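PDB 3LV4: glycoside hydrolase YxiA, which probably hydrolyses glycosidic bonds in arabinan as a calcium-binding family 43 glycoside hydrolase, similar to arabinan endo-1,5-alpha-L-arabinosidases. Local coordinates for residues 352-357 with 375-380; 398-403 with 426-431. One frame throughout, in Å; residues are numbered along the deposited sequence.

Contact 1: 352-357 with 375-380. With CA (calcium ion), chain D.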
loop_
_atom_site.group_PDB
_atom_site.type_symbol
_atom_site.label_atom_id
_atom_site.label_comp_id
_atom_site.label_asym_id
_atom_site.label_seq_id
_atom_site.Cartn_x
_atom_site.Cartn_y
_atom_site.Cartn_z
ATOM N N ASP A 352 -11.036 -28.725 -9.692
ATOM C CA ASP A 352 -11.474 -27.491 -9.041
ATOM C C ASP A 352 -11.109 -26.280 -9.887
ATOM O O ASP A 352 -11.852 -25.298 -9.948
ATOM C CB ASP A 352 -10.810 -27.331 -7.668
ATOM C CG ASP A 352 -11.293 -28.349 -6.646
ATOM O OD1 ASP A 352 -12.465 -28.784 -6.731
ATOM O OD2 ASP A 352 -10.497 -28.701 -5.739
ATOM N N VAL A 353 -9.950 -26.346 -10.532
ATOM C CA VAL A 353 -9.378 -25.157 -11.161
ATOM C C VAL A 353 -9.547 -25.111 -12.679
ATOM O O VAL A 353 -9.453 -24.041 -13.273
ATOM C CB VAL A 353 -7.892 -24.968 -10.777
ATOM C CG1 VAL A 353 -7.757 -24.817 -9.261
ATOM C CG2 VAL A 353 -7.050 -26.132 -11.282
ATOM N N ILE A 354 -9.797 -26.261 -13.301
ATOM C CA ILE A 354 -10.137 -26.306 -14.723
ATOM C C ILE A 354 -11.381 -25.451 -14.996
ATOM O O ILE A 354 -12.291 -25.401 -14.169
ATOM C CB ILE A 354 -10.409 -27.759 -15.176
ATOM C CG1 ILE A 354 -9.090 -28.509 -15.380
ATOM C CG2 ILE A 354 -11.234 -27.786 -16.461
ATOM C CD1 ILE A 354 -9.237 -30.013 -15.281
ATOM N N GLY A 355 -11.419 -24.762 -16.135
ATOM C CA GLY A 355 -12.603 -23.995 -16.493
ATOM C C GLY A 355 -12.365 -22.607 -17.066
ATOM O O GLY A 355 -11.223 -22.186 -17.279
ATOM N N ASP A 356 -13.464 -21.891 -17.313
ATOM C CA ASP A 356 -13.403 -20.548 -17.888
ATOM C C ASP A 356 -13.151 -19.512 -16.798
ATOM O O ASP A 356 -13.673 -19.632 -15.691
ATOM C CB ASP A 356 -14.707 -20.215 -18.613
ATOM C CG ASP A 356 -15.006 -21.169 -19.757
ATOM O OD1 ASP A 356 -14.064 -21.614 -20.437
ATOM O OD2 ASP A 356 -16.190 -21.469 -19.989
ATOM N N TYR A 357 -12.347 -18.500 -17.114
ATOM C CA TYR A 357 -12.039 -17.429 -16.169
ATOM C C TYR A 357 -12.117 -16.072 -16.850
ATOM O O TYR A 357 -11.857 -15.956 -18.051
ATOM C CB TYR A 357 -10.609 -17.571 -15.624
ATOM C CG TYR A 357 -10.380 -18.701 -14.643
ATOM C CD1 TYR A 357 -10.265 -18.448 -13.281
ATOM C CD2 TYR A 357 -10.269 -20.021 -15.080
ATOM C CE1 TYR A 357 -10.045 -19.477 -12.374
ATOM C CE2 TYR A 357 -10.053 -21.054 -14.190
ATOM C CZ TYR A 357 -9.942 -20.777 -12.834
ATOM O OH TYR A 357 -9.724 -21.802 -11.941
ATOM N N GLU A 375 -12.164 -13.184 -21.285
ATOM C CA GLU A 375 -12.367 -14.603 -20.997
ATOM C C GLU A 375 -11.287 -15.514 -21.552
ATOM O O GLU A 375 -10.896 -15.405 -22.717
ATOM C CB GLU A 375 -13.736 -15.074 -21.501
ATOM C CG GLU A 375 -14.878 -14.315 -20.898
ATOM C CD GLU A 375 -16.228 -14.908 -21.245
ATOM O OE1 GLU A 375 -16.277 -15.990 -21.870
ATOM O OE2 GLU A 375 -17.247 -14.291 -20.886
ATOM N N ILE A 376 -10.823 -16.421 -20.694
ATOM C CA ILE A 376 -9.884 -17.457 -21.077
ATOM C C ILE A 376 -10.397 -18.778 -20.534
ATOM O O ILE A 376 -11.336 -18.800 -19.733
ATOM C CB ILE A 376 -8.482 -17.193 -20.490
ATOM C CG1 ILE A 376 -8.515 -17.229 -18.955
ATOM C CG2 ILE A 376 -7.934 -15.856 -20.989
ATOM C CD1 ILE A 376 -7.131 -17.281 -18.318
ATOM N N ARG A 377 -9.799 -19.877 -20.979
ATOM C CA ARG A 377 -10.088 -21.179 -20.385
ATOM C C ARG A 377 -8.806 -21.885 -19.980
ATOM O O ARG A 377 -7.859 -21.974 -20.768
ATOM C CB ARG A 377 -10.892 -22.070 -21.338
ATOM C CG ARG A 377 -11.173 -23.446 -20.756
ATOM C CD ARG A 377 -12.158 -24.248 -21.596
ATOM N NE ARG A 377 -12.468 -25.527 -20.960
ATOM C CZ ARG A 377 -13.410 -25.698 -20.035
ATOM N NH1 ARG A 377 -14.152 -24.672 -19.633
ATOM N NH2 ARG A 377 -13.617 -26.900 -19.511
ATOM N N LEU A 378 -8.766 -22.361 -18.738
ATOM C CA LEU A 378 -7.727 -23.284 -18.319
ATOM C C LEU A 378 -8.239 -24.668 -18.680
ATOM O O LEU A 378 -9.096 -25.217 -17.981
ATOM C CB LEU A 378 -7.479 -23.189 -16.812
ATOM C CG LEU A 378 -7.032 -21.827 -16.275
ATOM C CD1 LEU A 378 -6.557 -21.942 -14.830
ATOM C CD2 LEU A 378 -5.954 -21.218 -17.154
ATOM N N ASN A 379 -7.740 -25.211 -19.789
ATOM C CA ASN A 379 -8.191 -26.513 -20.273
ATOM C C ASN A 379 -7.570 -27.671 -19.513
ATOM O O ASN A 379 -6.484 -27.555 -18.947
ATOM C CB ASN A 379 -7.894 -26.669 -21.766
ATOM C CG ASN A 379 -8.625 -25.650 -22.611
ATOM O OD1 ASN A 379 -9.746 -25.890 -23.050
ATOM N ND2 ASN A 379 -7.997 -24.501 -22.835
ATOM N N GLN A 380 -8.267 -28.798 -19.522
ATOM C CA GLN A 380 -7.789 -29.997 -18.858
ATOM C C GLN A 380 -6.418 -30.426 -19.372
ATOM O O GLN A 380 -5.630 -31.017 -18.636
ATOM C CB GLN A 380 -8.801 -31.127 -19.042
ATOM C CG GLN A 380 -8.423 -32.407 -18.334
ATOM C CD GLN A 380 -9.547 -33.408 -18.352
ATOM O OE1 GLN A 380 -10.707 -33.057 -18.127
ATOM N NE2 GLN A 380 -9.215 -34.668 -18.620
HETATM CA CA CA D . -17.430 -12.115 -19.733
HETATM O O HOH W 1 -18.049 -10.895 -22.188
HETATM O O HOH W 2 -15.439 -10.703 -20.284
HETATM O O HOH W 3 -19.314 -13.475 -18.389
#

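Contact 2: 398-403 with 426-431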
loop_
_atom_site.group_PDB
_atom_site.type_symbol
_atom_site.label_atom_id
_atom_site.label_comp_id
_atom_site.label_asym_id
_atom_site.label_seq_id
_atom_site.Cartn_x
_atom_site.Cartn_y
_atom_site.Cartn_z
ATOM N N ASN A 398 -1.806 -25.520 -3.855
ATOM C CA ASN A 398 -2.647 -24.505 -4.467
ATOM C C ASN A 398 -1.851 -23.481 -5.269
ATOM O O ASN A 398 -2.290 -22.350 -5.461
ATOM C CB ASN A 398 -3.463 -23.811 -3.382
ATOM C CG ASN A 398 -2.618 -23.427 -2.185
ATOM O OD1 ASN A 398 -1.495 -22.942 -2.336
ATOM N ND2 ASN A 398 -3.147 -23.649 -0.985
ATOM N N LYS A 399 -0.675 -23.878 -5.734
ATOM C CA LYS A 399 0.114 -22.991 -6.586
ATOM C C LYS A 399 -0.302 -23.118 -8.047
ATOM O O LYS A 399 -0.736 -24.184 -8.499
ATOM C CB LYS A 399 1.608 -23.285 -6.450
ATOM C CG LYS A 399 2.153 -23.128 -5.040
ATOM C CD LYS A 399 1.848 -21.760 -4.464
ATOM C CE LYS A 399 2.734 -21.456 -3.247
ATOM N NZ LYS A 399 2.430 -22.311 -2.059
ATOM N N ILE A 400 -0.178 -22.017 -8.774
ATOM C CA ILE A 400 -0.365 -22.031 -10.213
ATOM C C ILE A 400 0.903 -21.561 -10.895
ATOM O O ILE A 400 1.633 -20.709 -10.370
ATOM C CB ILE A 400 -1.556 -21.148 -10.683
ATOM C CG1 ILE A 400 -1.832 -21.376 -12.175
ATOM C CG2 ILE A 400 -1.298 -19.663 -10.402
ATOM C CD1 ILE A 400 -3.055 -20.647 -12.682
ATOM N N GLU A 401 1.176 -22.141 -12.055
ATOM C CA GLU A 401 2.184 -21.610 -12.958
ATOM C C GLU A 401 1.499 -21.385 -14.302
ATOM O O GLU A 401 0.773 -22.255 -14.772
ATOM C CB GLU A 401 3.338 -22.603 -13.104
ATOM C CG GLU A 401 4.515 -22.069 -13.880
ATOM C CD GLU A 401 5.640 -23.087 -13.996
ATOM O OE1 GLU A 401 5.624 -24.104 -13.266
ATOM O OE2 GLU A 401 6.546 -22.862 -14.811
ATOM N N LEU A 402 1.694 -20.212 -14.900
ATOM C CA LEU A 402 1.130 -19.934 -16.221
ATOM C C LEU A 402 2.204 -19.409 -17.144
ATOM O O LEU A 402 3.131 -18.723 -16.708
ATOM C CB LEU A 402 0.030 -18.868 -16.164
ATOM C CG LEU A 402 -1.055 -18.899 -15.104
ATOM C CD1 LEU A 402 -0.611 -18.073 -13.912
ATOM C CD2 LEU A 402 -2.342 -18.341 -15.706
ATOM N N LYS A 403 2.068 -19.724 -18.424
ATOM C CA LYS A 403 2.929 -19.130 -19.433
ATOM C C LYS A 403 2.074 -18.413 -20.453
ATOM O O LYS A 403 1.329 -19.040 -21.207
ATOM C CB LYS A 403 3.810 -20.184 -20.096
ATOM C CG LYS A 403 4.864 -20.760 -19.168
ATOM C CD LYS A 403 5.903 -21.545 -19.963
ATOM C CE LYS A 403 7.088 -21.949 -19.094
ATOM N NZ LYS A 403 6.686 -22.971 -18.101
HETATM N N MSE A 426 -13.654 -19.534 -7.950
HETATM C CA MSE A 426 -12.244 -19.897 -7.854
HETATM C C MSE A 426 -11.420 -18.758 -8.434
HETATM O O MSE A 426 -11.769 -18.213 -9.474
HETATM C CB MSE A 426 -11.955 -21.187 -8.632
HETATM C CG MSE A 426 -10.468 -21.576 -8.642
HETATM SE SE MSE A 426 -9.760 -21.890 -6.827
HETATM C CE MSE A 426 -10.766 -23.531 -6.426
ATOM N N THR A 427 -10.331 -18.387 -7.774
ATOM C CA THR A 427 -9.479 -17.344 -8.323
ATOM C C THR A 427 -8.038 -17.823 -8.412
ATOM O O THR A 427 -7.662 -18.813 -7.796
ATOM C CB THR A 427 -9.524 -16.050 -7.467
ATOM O OG1 THR A 427 -8.751 -16.227 -6.268
ATOM C CG2 THR A 427 -10.970 -15.698 -7.101
ATOM N N PHE A 428 -7.238 -17.119 -9.203
ATOM C CA PHE A 428 -5.799 -17.242 -9.112
ATOM C C PHE A 428 -5.188 -15.857 -9.247
ATOM O O PHE A 428 -5.804 -14.947 -9.797
ATOM C CB PHE A 428 -5.224 -18.224 -10.155
ATOM C CG PHE A 428 -5.408 -17.796 -11.584
ATOM C CD1 PHE A 428 -4.540 -16.885 -12.169
ATOM C CD2 PHE A 428 -6.427 -18.341 -12.358
ATOM C CE1 PHE A 428 -4.695 -16.502 -13.499
ATOM C CE2 PHE A 428 -6.588 -17.969 -13.689
ATOM C CZ PHE A 428 -5.723 -17.041 -14.258
ATOM N N SER A 429 -3.985 -15.698 -8.715
ATOM C CA SER A 429 -3.289 -14.421 -8.774
ATOM C C SER A 429 -1.820 -14.749 -8.889
ATOM O O SER A 429 -1.299 -15.520 -8.087
ATOM C CB SER A 429 -3.550 -13.602 -7.510
ATOM O OG SER A 429 -2.872 -12.353 -7.562
ATOM N N ALA A 430 -1.153 -14.202 -9.898
ATOM C CA ALA A 430 0.225 -14.605 -10.161
ATOM C C ALA A 430 1.092 -13.447 -10.652
ATOM O O ALA A 430 0.577 -12.407 -11.071
ATOM C CB ALA A 430 0.255 -15.767 -11.163
ATOM N N LEU A 431 2.410 -13.646 -10.604
ATOM C CA LEU A 431 3.371 -12.608 -10.956
ATOM C C LEU A 431 4.483 -13.182 -11.811
ATOM O O LEU A 431 4.896 -14.322 -11.610
ATOM C CB LEU A 431 4.012 -12.025 -9.689
ATOM C CG LEU A 431 3.180 -11.128 -8.760
ATOM C CD1 LEU A 431 3.898 -10.920 -7.427
ATOM C CD2 LEU A 431 2.891 -9.782 -9.421
#

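Contact 1: 352-357 with 375-380
Strands 355-363 and 371-378 form an antiparallel beta hairpin in the C-terminal lipocalin-like domain, and residues 355-357 lie against 376-378 at its open end. Gly-355 with Leu-378 and Tyr-357 with Ile-376 are hydrogen-bonded pairs, each closed by two backbone bonds; Tyr-357 N to Ile-376 O is the shortest of the four at 2.8 Å. Between them Asp-356 and Arg-377 make the non-hydrogen-bonded pair, and their side chains meet on the same face of the sheet. Arg-377 has CG anti to its backbone N and stays extended as far as NE, so that NH1 arrives 3.2 Å from OD1 of Asp-356. This salt bridge is nearly in the guanidinium plane but meets the carboxylate from above, the two planes being turned 70° apart. One face of the guanidinium lies over CA of Gly-355, whose backbone angles would jam any CB against the preceding carbonyl oxygen. An alanine in place of Arg-377 would probably leave Asp-356 without this charged partner across the strands and uncover Gly-355.

Glu-375, one residue before Ile-376 and nearer the turn of the hairpin, directs its extended side chain to the calcium ion, which OE2 binds at 2.5 Å. Three waters, Glu-358 and Asn-281 complete the site; Asn-281 belongs to the family 43 sequence region, so the ion links that region to the lipocalin-like one. On the opposite face from Arg-377, CD1 of Leu-378 packs 3.7 Å from CE2 of Tyr-357, the two side chains crossing at about a right angle. The phenol is fixed at its far end as well: the hydroxyl OH of Tyr-357 donates to a lone pair of Val-353 O, 2.6 Å away at the close of helix 350-353.

Contact 2: 398-403 with 426-431
Phe-428 and Ala-430 face Ile-400 and Leu-402 across the interior of the lipocalin-like beta barrel, from strands that are not adjacent in the barrel. The short segments cross at 61° and approach to 7.8 Å, so side chains alone bridge them. All four residues point toward the opposing strand and all are buried.

The tight part is centred on the phenyl ring. Ile-400 holds CG1 anti to its backbone N (chi1 -171°) and reaches out extended, which sets the methyl CD1 over one face of Phe-428. CD1 lies 4.1 Å from the ring centroid, somewhat offset toward the rim on the CB side, in a CH-pi contact. Leu-402 divides its two methyls between two partners: CD2 comes within 3.7 Å of CE1 of the same ring, while CD1 packs at 3.7 Å on CB of Ala-430. The small Ala-430 thus takes the CD1 branch of the leucine, alongside the ring. Ile-400 CG2 is a looser neighbour, 4.3 Å from Ala-430 CB.

The other side of strand 399-404 is quite different in character. Glu-401 points away from 426-431, and the exposed Lys-403 runs extended to CE and turns only at its last torsion, which brings NZ into a salt bridge with OE2 of Glu-401 at 3.3 Å, its hydrogen bond weak. Alternation along the strand therefore gives one apolar face to the barrel interior and one charged face to its exterior.

Strand 407-418 lies between the two around the barrel, antiparallel to both: Ile-400 and Leu-402 bond through their backbones to Gly-411 and Tyr-409, Thr-427 OG1 bonds to Leu-414 O, and strand 390-395 flanks 399-404 on its other edge.

How the contacts relate
Both contacts belong to the lipocalin-like domain, yet they illustrate two ways of joining strands. Contact 1 unites neighbouring strands, mainly through backbone hydrogen bonds, and is only partly buried, with an ion pair and a calcium ligand on its more exposed parts. Contact 2 is wholly buried, apolar and made by side chains across the barrel interior. Their centres are 11 Å apart, and they merge where the inward face of the hairpin reaches strand 423-432: Tyr-357 CD1 lies 3.7 Å from Phe-428 CE2, with the ring planes at about 55°, and Leu-378 touches the same phenyl ring. Polar chemistry thus gives way to hydrocarbon packing toward the interior.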